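Local coordinates for niemann-Pick type C2 protein (Camponotus japonicus, PDB 3WEA) that probably binds small hydrophobic ligands such as lipids or semiochemicals in a cavity between two beta sheets, as other members of the NPC2 family do, at residues A[35-40]-A[94-99]. Numbering follows the deposited sequence.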
loop_
_atom_site.group_PDB
_atom_site.type_symbol
_atom_site.label_atom_id
_atom_site.label_comp_id
_atom_site.label_asym_id
_atom_site.label_seq_id
_atom_site.Cartn_x
_atom_site.Cartn_y
_atom_site.Cartn_z
ATOM N N GLU A 35 9.611 -11.818 6.454
ATOM C CA GLU A 35 8.197 -11.554 6.234
ATOM C C GLU A 35 7.849 -10.195 6.812
ATOM O O GLU A 35 8.132 -9.927 7.980
ATOM C CB GLU A 35 7.350 -12.636 6.879
ATOM C CG GLU A 35 7.135 -13.855 5.991
ATOM C CD GLU A 35 5.893 -14.619 6.377
ATOM O OE1 GLU A 35 5.430 -14.460 7.527
ATOM O OE2 GLU A 35 5.370 -15.365 5.528
ATOM N N ILE A 36 7.276 -9.334 5.980
ATOM C CA ILE A 36 6.811 -8.011 6.417
ATOM C C ILE A 36 5.295 -8.029 6.423
ATOM O O ILE A 36 4.676 -8.469 5.456
ATOM C CB ILE A 36 7.320 -6.893 5.481
ATOM C CG1 ILE A 36 8.832 -7.016 5.276
ATOM C CG2 ILE A 36 6.984 -5.510 6.033
ATOM C CD1 ILE A 36 9.351 -6.136 4.170
ATOM N N HIS A 37 4.711 -7.558 7.522
ATOM C CA HIS A 37 3.273 -7.420 7.661
ATOM C C HIS A 37 2.896 -5.958 7.496
ATOM O O HIS A 37 3.509 -5.071 8.110
ATOM C CB HIS A 37 2.798 -7.922 9.027
ATOM C CG HIS A 37 3.315 -9.282 9.379
ATOM N ND1 HIS A 37 3.525 -10.266 8.434
ATOM C CD2 HIS A 37 3.671 -9.819 10.568
ATOM C CE1 HIS A 37 3.993 -11.349 9.028
ATOM N NE2 HIS A 37 4.095 -11.103 10.320
ATOM N N VAL A 38 1.915 -5.733 6.631
ATOM C CA VAL A 38 1.349 -4.398 6.371
ATOM C C VAL A 38 -0.142 -4.342 6.685
ATOM O O VAL A 38 -0.902 -5.281 6.360
ATOM C CB VAL A 38 1.568 -3.955 4.912
ATOM C CG1 VAL A 38 0.863 -2.619 4.647
ATOM C CG2 VAL A 38 3.056 -3.826 4.616
ATOM N N SER A 39 -0.540 -3.257 7.346
ATOM C CA SER A 39 -1.935 -2.958 7.685
ATOM C C SER A 39 -2.259 -1.546 7.225
ATOM O O SER A 39 -1.447 -0.632 7.421
ATOM C CB SER A 39 -2.130 -3.040 9.190
ATOM O OG SER A 39 -3.362 -2.464 9.532
ATOM N N MET A 40 -3.421 -1.366 6.599
ATOM C CA MET A 40 -3.904 -0.044 6.206
ATOM C C MET A 40 -5.386 0.115 6.536
ATOM O O MET A 40 -6.233 -0.693 6.075
ATOM C CB MET A 40 -3.691 0.207 4.683
ATOM C CG MET A 40 -4.323 1.542 4.244
ATOM S SD MET A 40 -4.004 2.017 2.541
ATOM C CE MET A 40 -4.906 0.702 1.735
ATOM N N LYS A 94 -5.066 -6.099 5.095
ATOM C CA LYS A 94 -3.807 -6.702 5.601
ATOM C C LYS A 94 -3.128 -7.481 4.498
ATOM O O LYS A 94 -3.794 -8.177 3.734
ATOM C CB LYS A 94 -4.058 -7.676 6.740
ATOM C CG LYS A 94 -4.743 -7.040 7.921
ATOM C CD LYS A 94 -5.254 -8.094 8.874
ATOM C CE LYS A 94 -5.784 -7.424 10.133
ATOM N NZ LYS A 94 -4.677 -6.707 10.837
ATOM N N VAL A 95 -1.810 -7.410 4.479
ATOM C CA VAL A 95 -1.010 -8.178 3.529
ATOM C C VAL A 95 0.310 -8.566 4.190
ATOM O O VAL A 95 0.915 -7.770 4.927
ATOM C CB VAL A 95 -0.832 -7.399 2.204
ATOM C CG1 VAL A 95 -0.035 -6.103 2.403
ATOM C CG2 VAL A 95 -0.226 -8.278 1.099
ATOM N N THR A 96 0.739 -9.806 3.954
ATOM C CA THR A 96 2.100 -10.209 4.267
ATOM C C THR A 96 2.867 -10.335 2.972
ATOM O O THR A 96 2.386 -10.947 2.017
ATOM C CB THR A 96 2.152 -11.554 5.006
ATOM O OG1 THR A 96 1.485 -11.413 6.253
ATOM C CG2 THR A 96 3.595 -11.977 5.300
ATOM N N PHE A 97 4.050 -9.735 2.922
ATOM C CA PHE A 97 4.944 -9.995 1.802
ATOM C C PHE A 97 6.353 -10.358 2.255
ATOM O O PHE A 97 6.693 -10.284 3.441
ATOM C CB PHE A 97 4.905 -8.881 0.740
ATOM C CG PHE A 97 5.556 -7.592 1.159
ATOM C CD1 PHE A 97 4.907 -6.707 2.015
ATOM C CD2 PHE A 97 6.804 -7.235 0.650
ATOM C CE1 PHE A 97 5.503 -5.507 2.379
ATOM C CE2 PHE A 97 7.407 -6.037 1.006
ATOM C CZ PHE A 97 6.753 -5.170 1.874
ATOM N N PHE A 98 7.157 -10.772 1.290
ATOM C CA PHE A 98 8.457 -11.333 1.548
ATOM C C PHE A 98 9.337 -10.714 0.498
ATOM O O PHE A 98 9.090 -10.890 -0.697
ATOM C CB PHE A 98 8.383 -12.853 1.371
ATOM C CG PHE A 98 9.689 -13.566 1.572
ATOM C CD1 PHE A 98 10.083 -13.978 2.844
ATOM C CD2 PHE A 98 10.511 -13.863 0.486
ATOM C CE1 PHE A 98 11.281 -14.651 3.030
ATOM C CE2 PHE A 98 11.715 -14.532 0.670
ATOM C CZ PHE A 98 12.099 -14.925 1.942
ATOM N N VAL A 99 10.340 -9.961 0.934
ATOM C CA VAL A 99 11.257 -9.333 -0.000
ATOM C C VAL A 99 12.305 -10.362 -0.420
ATOM O O VAL A 99 12.999 -10.945 0.424
ATOM C CB VAL A 99 11.906 -8.073 0.594
ATOM C CG1 VAL A 99 12.936 -7.488 -0.356
ATOM C CG2 VAL A 99 10.829 -7.039 0.887
#
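The ring of F97 lies against I36, with I36 CB over one of its faces in a CH-pi contact, 4.2 Å from the ring centroid. This contact falls toward the rim of the ring, where I36 CD1 also packs on F97 CZ at 3.6 Å. Its edge meets a methyl of V38, CG2 to F97 CE1 3.7 Å. F97 CG sits between its backbone N and carbonyl carbon (chi1 72°), which brings the ring toward I36 and V38. With alanine in place of F97, I36 and V38 would probably lose this aromatic cover, leaving a gap where the ring meets them. On the same side of the sheet, V38 CB packs on V95 CG1.

Strands 35-44 and 91-98 are antiparallel neighbours in the three-stranded sheet of the ML domain, an immunoglobulin-like beta sandwich. I36-F97 and V38-V95 are hydrogen-bonded pairs, each closed by two backbone bonds; V38 N to V95 O is 2.8 Å. I36 and V38 also touch I18 of strand 11-18. V38 reaches W112 of strand 107-115 in the other sheet, so the face with I36 and V38 looks into the sandwich.

The other face carries E35, H37, S39, K94 and T96, with F98 at its end. H37 and T96 run side by side, and H37 ND1 gives a weak, bent bond to T96 OG1 (3.2 Å, 123° at the hydrogen). T96 CG2 lies at the imidazole edge, in its plane. The same methyl meets the carboxylate carbon of E35, CD to T96 CG2 3.7 Å. K94 NZ forms a salt bridge with E92, which also accepts a hydrogen bond from S39 OG.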